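Local coordinates for protein N-acetylmuramoyl-L-alanine amidase (Peptoclostridium difficile, PDB 4RN7) that probably hydrolyses the amide bond between N-acetylmuramic acid and L-alanine in bacterial peptidoglycan, using a zinc ion held in its amidase domain, at residues Lys29-Gln34 with Ile81-Glu86; Asp76-Ile81 with Met142-Ile147. All blocks are in the same frame, centred on the assembly; numbering follows the deposited sequence. Where two conformers were deposited one is given.

Read from the N terminus, the amidase domain sets out strand 4-10, then helix 28-44, whose first turns supply one half of contact 1. The chain then passes through another strand and helix before reaching strand 77-84. Contact 2 opens on the first half of this strand, and contact 1 closes on the second half, with Ile81 common to both. Contact 2 closes later, when strand 144-151 slots in beside strand 77-84. The two loops therefore cross, neither enclosing the other. Contact 1 ties helix 28-44 to the sheet beside the zinc, and contact 2 joins two central strands. They meet directly where His82 N probably donates a hydrogen bond to Ile147 O.

Contact 1 (Lys29-Gln34 with Ile81-Glu86); sequences KDLNLQ and IHLNAE. With ZN (zinc ion), chain B.
Asn32 and Leu31 of helix 28-44 pack on Ile81, His82 and Leu83 of strand 77-84 in a buried helix-on-sheet contact beside the zinc site. The segments run at 134° to one another, with 7.7 Å between their axes at closest approach. Asn32 gives the largest single share of the meeting surface. Its CG stands anti to the carbonyl carbon (chi1 -73°), which swings the amide over the strand backbone. The carbonyl oxygen of Ile81 sits above the face of that amide, with Ile81 O 3.2 Å from Asn32 CG. Because an amide N-H lies in the amide plane, this approach makes no hydrogen bond, although Asn32 ND2 is only 3.3 Å from Ile81 O; ND2 donates to Gly11 O. The other tip of the group, Asn32 OD1, rests 3.4 Å from His82 CA and also touches CG of Leu83. Beyond it the contact turns apolar: Leu31 and Leu83 cross at about a right angle, with Leu31 CB 3.8 Å from Leu83 CD1, and Ile161 of helix 155-161 touches both. His82 illustrates how a strand can serve two sides, for its CB points away from the helix and its ring carries ND1 to 2.1 Å from the zinc ion. His12 and Glu28 are the other protein ligands, and Glu28 OE2 also accepts a hydrogen bond from Leu83 N. The backbone of the strand thus helps to position a ligand that stands at the start of the helix, while Asn32 ties the helix to the residue preceding His12. This polar pattern probably keeps the three metal-bearing segments in fixed relation, consistent with a second-shell role for Asn32 in the zinc site.

Contact 2 (Asp76-Ile81 with Met142-Ile147); sequences DVLVSI and MPAILI
Asp76 meets the incoming segment through its carbonyl: Asp76 O lies 3.5 Å from Pro143 CD and also touches CB and CG of Met142, a selenomethionine here. The carboxylate of Asp76 turns elsewhere, its OD2 accepting from Thr5 N. At Val77 the partner is Pro143 O, approached by the CA. The same oxygen takes a 2.9 Å hydrogen bond from Leu78 N. Leu78 O in turn accepts from Ile145 N, and Leu78 CB packs 3.8 Å from Ala144 CB, with the SE of Met142 nearby; the Met142 chain, with CG between the backbone N and the carbonyl carbon (chi1 73°) and a further bend at chi2, brings SE over Leu78. Such offset exchange, one residue donating and accepting to the partner's neighbours, is the hallmark of parallel pairing, and here it joins two central strands of the mixed sheet of the amidase domain, with strand 4-10 flanking one and the antiparallel strand 95-99 the other. Val79 faces the opposite side of the sheet from Leu78; its CG1 fits 3.6 Å from Ile147 CD1, while CG2 runs alongside CG1 of Ile145, a layer covered by helices 107-122 and 164-185. Ser80 N binds Ile145 O at 2.9 Å, and Ser80 O receives Ile147 N at 2.8 Å. With OG anti to the backbone N (chi1 -175°), the Ser80 hydroxyl lies beside Leu146 CD1 and bonds to Asp9 OD2, on the face that leads toward the zinc. Ile81 ends the run side by side with Ile147, their CD1 atoms 4.1 Å apart.

Contact 1 (Lys29-Gln34 with Ile81-Glu86)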
loop_
_atom_site.group_PDB
_atom_site.type_symbol
_atom_site.label_atom_id
_atom_site.label_comp_id
_atom_site.label_asym_id
_atom_site.label_seq_id
_atom_site.Cartn_x
_atom_site.Cartn_y
_atom_site.Cartn_z
ATOM N N LYS A 29 1.967 -6.680 -10.174
ATOM C CA LYS A 29 0.518 -6.486 -10.181
ATOM C C LYS A 29 -0.207 -7.585 -9.408
ATOM O O LYS A 29 -1.191 -7.311 -8.713
ATOM C CB LYS A 29 -0.046 -6.388 -11.611
ATOM C CG LYS A 29 0.142 -7.652 -12.464
ATOM C CD LYS A 29 -0.785 -7.617 -13.698
ATOM C CE LYS A 29 -0.711 -8.925 -14.482
ATOM N NZ LYS A 29 -1.601 -8.943 -15.692
ATOM N N ASP A 30 0.282 -8.819 -9.518
ATOM C CA ASP A 30 -0.418 -9.953 -8.927
ATOM C C ASP A 30 -0.162 -10.014 -7.429
ATOM O O ASP A 30 -1.058 -10.314 -6.635
ATOM C CB ASP A 30 0.035 -11.260 -9.574
ATOM C CG ASP A 30 -0.419 -11.390 -11.008
ATOM O OD1 ASP A 30 -1.549 -10.953 -11.332
ATOM O OD2 ASP A 30 0.361 -11.934 -11.813
ATOM N N LEU A 31 1.075 -9.729 -7.040
ATOM C CA LEU A 31 1.438 -9.748 -5.634
ATOM C C LEU A 31 0.790 -8.581 -4.889
ATOM O O LEU A 31 0.347 -8.723 -3.742
ATOM C CB LEU A 31 2.959 -9.721 -5.503
ATOM C CG LEU A 31 3.598 -10.935 -6.178
ATOM C CD1 LEU A 31 5.111 -10.773 -6.377
ATOM C CD2 LEU A 31 3.299 -12.179 -5.353
ATOM N N ASN A 32 0.714 -7.428 -5.545
ATOM C CA ASN A 32 -0.013 -6.299 -4.975
ATOM C C ASN A 32 -1.460 -6.663 -4.639
ATOM O O ASN A 32 -1.968 -6.294 -3.572
ATOM C CB ASN A 32 -0.033 -5.125 -5.958
ATOM C CG ASN A 32 1.308 -4.419 -6.068
ATOM O OD1 ASN A 32 2.244 -4.654 -5.278
ATOM N ND2 ASN A 32 1.410 -3.534 -7.064
ATOM N N LEU A 33 -2.129 -7.350 -5.565
ATOM C CA LEU A 33 -3.528 -7.737 -5.372
ATOM C C LEU A 33 -3.636 -8.720 -4.199
ATOM O O LEU A 33 -4.570 -8.619 -3.403
ATOM C CB LEU A 33 -4.094 -8.348 -6.647
ATOM C CG LEU A 33 -5.586 -8.653 -6.644
ATOM C CD1 LEU A 33 -6.352 -7.353 -6.411
ATOM C CD2 LEU A 33 -5.993 -9.281 -7.972
ATOM N N GLN A 34 -2.666 -9.632 -4.063
ATOM C CA GLN A 34 -2.706 -10.613 -2.986
ATOM C C GLN A 34 -2.600 -9.924 -1.639
ATOM O O GLN A 34 -3.373 -10.207 -0.722
ATOM C CB GLN A 34 -1.572 -11.640 -3.125
ATOM C CG GLN A 34 -1.745 -12.593 -4.298
ATOM C CD GLN A 34 -0.554 -13.521 -4.466
ATOM O OE1 GLN A 34 0.336 -13.565 -3.621
ATOM N NE2 GLN A 34 -0.530 -14.257 -5.568
ATOM N N ILE A 81 -0.880 -0.034 -2.540
ATOM C CA ILE A 81 0.033 -1.145 -2.250
ATOM C C ILE A 81 0.885 -1.431 -3.483
ATOM O O ILE A 81 0.346 -1.786 -4.532
ATOM C CB ILE A 81 -0.768 -2.410 -1.895
ATOM C CG1 ILE A 81 -1.575 -2.179 -0.604
ATOM C CG2 ILE A 81 0.165 -3.608 -1.742
ATOM C CD1 ILE A 81 -0.697 -1.914 0.631
ATOM N N HIS A 82 2.202 -1.269 -3.363
ATOM C CA HIS A 82 3.119 -1.492 -4.479
ATOM C C HIS A 82 4.313 -2.304 -3.979
ATOM O O HIS A 82 4.426 -2.543 -2.785
ATOM C CB HIS A 82 3.644 -0.164 -5.012
ATOM C CG HIS A 82 2.718 0.522 -5.965
ATOM N ND1 HIS A 82 3.007 0.644 -7.305
ATOM C CD2 HIS A 82 1.521 1.133 -5.778
ATOM C CE1 HIS A 82 2.030 1.301 -7.908
ATOM N NE2 HIS A 82 1.118 1.616 -7.006
ATOM N N LEU A 83 5.173 -2.747 -4.896
ATOM C CA LEU A 83 6.463 -3.342 -4.517
ATOM C C LEU A 83 7.544 -2.479 -5.137
ATOM O O LEU A 83 7.374 -1.914 -6.222
ATOM C CB LEU A 83 6.606 -4.777 -5.021
ATOM C CG LEU A 83 5.505 -5.761 -4.611
ATOM C CD1 LEU A 83 5.729 -7.127 -5.265
ATOM C CD2 LEU A 83 5.472 -5.891 -3.094
ATOM N N ASN A 84 8.668 -2.371 -4.454
ATOM C CA ASN A 84 9.719 -1.520 -4.939
ATOM C C ASN A 84 10.555 -2.232 -6.001
ATOM O O ASN A 84 10.484 -3.464 -6.167
ATOM C CB ASN A 84 10.596 -1.074 -3.761
ATOM C CG ASN A 84 11.019 0.379 -3.871
ATOM O OD1 ASN A 84 11.266 0.877 -4.968
ATOM N ND2 ASN A 84 11.104 1.066 -2.735
ATOM N N ALA A 85 11.352 -1.454 -6.721
ATOM C CA ALA A 85 12.250 -2.012 -7.719
ATOM C C ALA A 85 13.481 -1.134 -7.838
ATOM O O ALA A 85 13.373 0.095 -7.807
ATOM C CB ALA A 85 11.553 -2.111 -9.071
ATOM N N GLU A 86 14.641 -1.769 -7.961
ATOM C CA GLU A 86 15.866 -1.086 -8.355
ATOM C C GLU A 86 15.983 -1.153 -9.872
ATOM O O GLU A 86 15.889 -2.239 -10.444
ATOM C CB GLU A 86 17.072 -1.805 -7.764
ATOM C CG GLU A 86 17.532 -1.335 -6.407
ATOM C CD GLU A 86 18.786 -2.068 -5.967
ATOM O OE1 GLU A 86 18.694 -3.279 -5.674
ATOM O OE2 GLU A 86 19.870 -1.450 -5.929
HETATM ZN ZN ZN B . 4.504 -0.199 -8.481
#

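Contact 2 (Asp76-Ile81 with Met142-Ile147)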
loop_
_atom_site.group_PDB
_atom_site.type_symbol
_atom_site.label_atom_id
_atom_site.label_comp_id
_atom_site.label_asym_id
_atom_site.label_seq_id
_atom_site.Cartn_x
_atom_site.Cartn_y
_atom_site.Cartn_z
ATOM N N ASP A 76 -11.750 8.214 3.888
ATOM C CA ASP A 76 -11.022 8.964 4.914
ATOM C C ASP A 76 -9.509 8.801 4.781
ATOM O O ASP A 76 -8.737 9.715 5.111
ATOM C CB ASP A 76 -11.473 8.542 6.308
ATOM C CG ASP A 76 -12.931 8.852 6.561
ATOM O OD1 ASP A 76 -13.246 10.017 6.875
ATOM O OD2 ASP A 76 -13.764 7.932 6.436
ATOM N N VAL A 77 -9.099 7.623 4.314
ATOM C CA VAL A 77 -7.697 7.244 4.156
ATOM C C VAL A 77 -7.542 6.510 2.819
ATOM O O VAL A 77 -8.427 5.723 2.460
ATOM C CB VAL A 77 -7.279 6.295 5.316
ATOM C CG1 VAL A 77 -6.073 5.447 4.948
ATOM C CG2 VAL A 77 -7.021 7.087 6.589
ATOM N N LEU A 78 -6.438 6.738 2.103
ATOM C CA LEU A 78 -6.113 5.945 0.916
ATOM C C LEU A 78 -4.805 5.207 1.181
ATOM O O LEU A 78 -3.823 5.818 1.621
ATOM C CB LEU A 78 -5.967 6.841 -0.326
ATOM C CG LEU A 78 -5.604 6.189 -1.673
ATOM C CD1 LEU A 78 -6.078 7.074 -2.787
ATOM C CD2 LEU A 78 -4.095 5.980 -1.825
ATOM N N VAL A 79 -4.786 3.901 0.925
ATOM C CA VAL A 79 -3.534 3.136 1.024
ATOM C C VAL A 79 -3.305 2.430 -0.302
ATOM O O VAL A 79 -4.122 1.581 -0.723
ATOM C CB VAL A 79 -3.557 2.106 2.174
ATOM C CG1 VAL A 79 -2.205 1.365 2.264
ATOM C CG2 VAL A 79 -3.857 2.796 3.501
ATOM N N SER A 80 -2.223 2.805 -0.975
ATOM C CA SER A 80 -1.845 2.162 -2.227
ATOM C C SER A 80 -0.781 1.126 -1.902
ATOM O O SER A 80 0.110 1.382 -1.081
ATOM C CB SER A 80 -1.294 3.187 -3.216
ATOM O OG SER A 80 -1.037 2.600 -4.484
ATOM N N ILE A 81 -0.880 -0.034 -2.540
ATOM C CA ILE A 81 0.033 -1.145 -2.250
ATOM C C ILE A 81 0.885 -1.431 -3.483
ATOM O O ILE A 81 0.346 -1.786 -4.532
ATOM C CB ILE A 81 -0.768 -2.410 -1.895
ATOM C CG1 ILE A 81 -1.575 -2.179 -0.604
ATOM C CG2 ILE A 81 0.165 -3.608 -1.742
ATOM C CD1 ILE A 81 -0.697 -1.914 0.631
HETATM N N MSE A 142 -7.816 13.054 0.265
HETATM C CA MSE A 142 -7.780 12.688 1.668
HETATM C C MSE A 142 -6.370 12.244 2.002
HETATM O O MSE A 142 -5.558 12.073 1.084
HETATM C CB MSE A 142 -8.800 11.577 1.950
HETATM C CG MSE A 142 -8.448 10.195 1.428
HETATM SE SE MSE A 142 -8.461 9.909 -0.510
HETATM C CE MSE A 142 -10.278 10.482 -0.905
ATOM N N PRO A 143 -6.065 12.073 3.305
ATOM C CA PRO A 143 -4.762 11.494 3.652
ATOM C C PRO A 143 -4.489 10.203 2.880
ATOM O O PRO A 143 -5.321 9.289 2.874
ATOM C CB PRO A 143 -4.891 11.225 5.151
ATOM C CG PRO A 143 -5.780 12.334 5.633
ATOM C CD PRO A 143 -6.793 12.533 4.504
ATOM N N ALA A 144 -3.332 10.155 2.216
ATOM C CA ALA A 144 -3.021 9.100 1.258
ATOM C C ALA A 144 -1.559 8.676 1.377
ATOM O O ALA A 144 -0.661 9.529 1.444
ATOM C CB ALA A 144 -3.302 9.583 -0.161
ATOM N N ILE A 145 -1.325 7.365 1.386
ATOM C CA ILE A 145 0.033 6.828 1.415
ATOM C C ILE A 145 0.178 5.726 0.370
ATOM O O ILE A 145 -0.821 5.151 -0.085
ATOM C CB ILE A 145 0.426 6.273 2.809
ATOM C CG1 ILE A 145 -0.490 5.104 3.216
ATOM C CG2 ILE A 145 0.406 7.398 3.850
ATOM C CD1 ILE A 145 -0.060 4.387 4.498
ATOM N N LEU A 146 1.421 5.450 -0.021
ATOM C CA LEU A 146 1.712 4.335 -0.908
ATOM C C LEU A 146 2.809 3.560 -0.213
ATOM O O LEU A 146 3.855 4.122 0.108
ATOM C CB LEU A 146 2.186 4.821 -2.291
ATOM C CG LEU A 146 2.553 3.750 -3.335
ATOM C CD1 LEU A 146 2.297 4.268 -4.743
ATOM C CD2 LEU A 146 4.013 3.283 -3.210
ATOM N N ILE A 147 2.551 2.280 0.045
ATOM C CA ILE A 147 3.543 1.455 0.715
ATOM C C ILE A 147 4.287 0.618 -0.308
ATOM O O ILE A 147 3.659 -0.144 -1.043
ATOM C CB ILE A 147 2.896 0.516 1.741
ATOM C CG1 ILE A 147 1.930 1.292 2.641
ATOM C CG2 ILE A 147 3.984 -0.135 2.616
ATOM C CD1 ILE A 147 1.024 0.410 3.489
#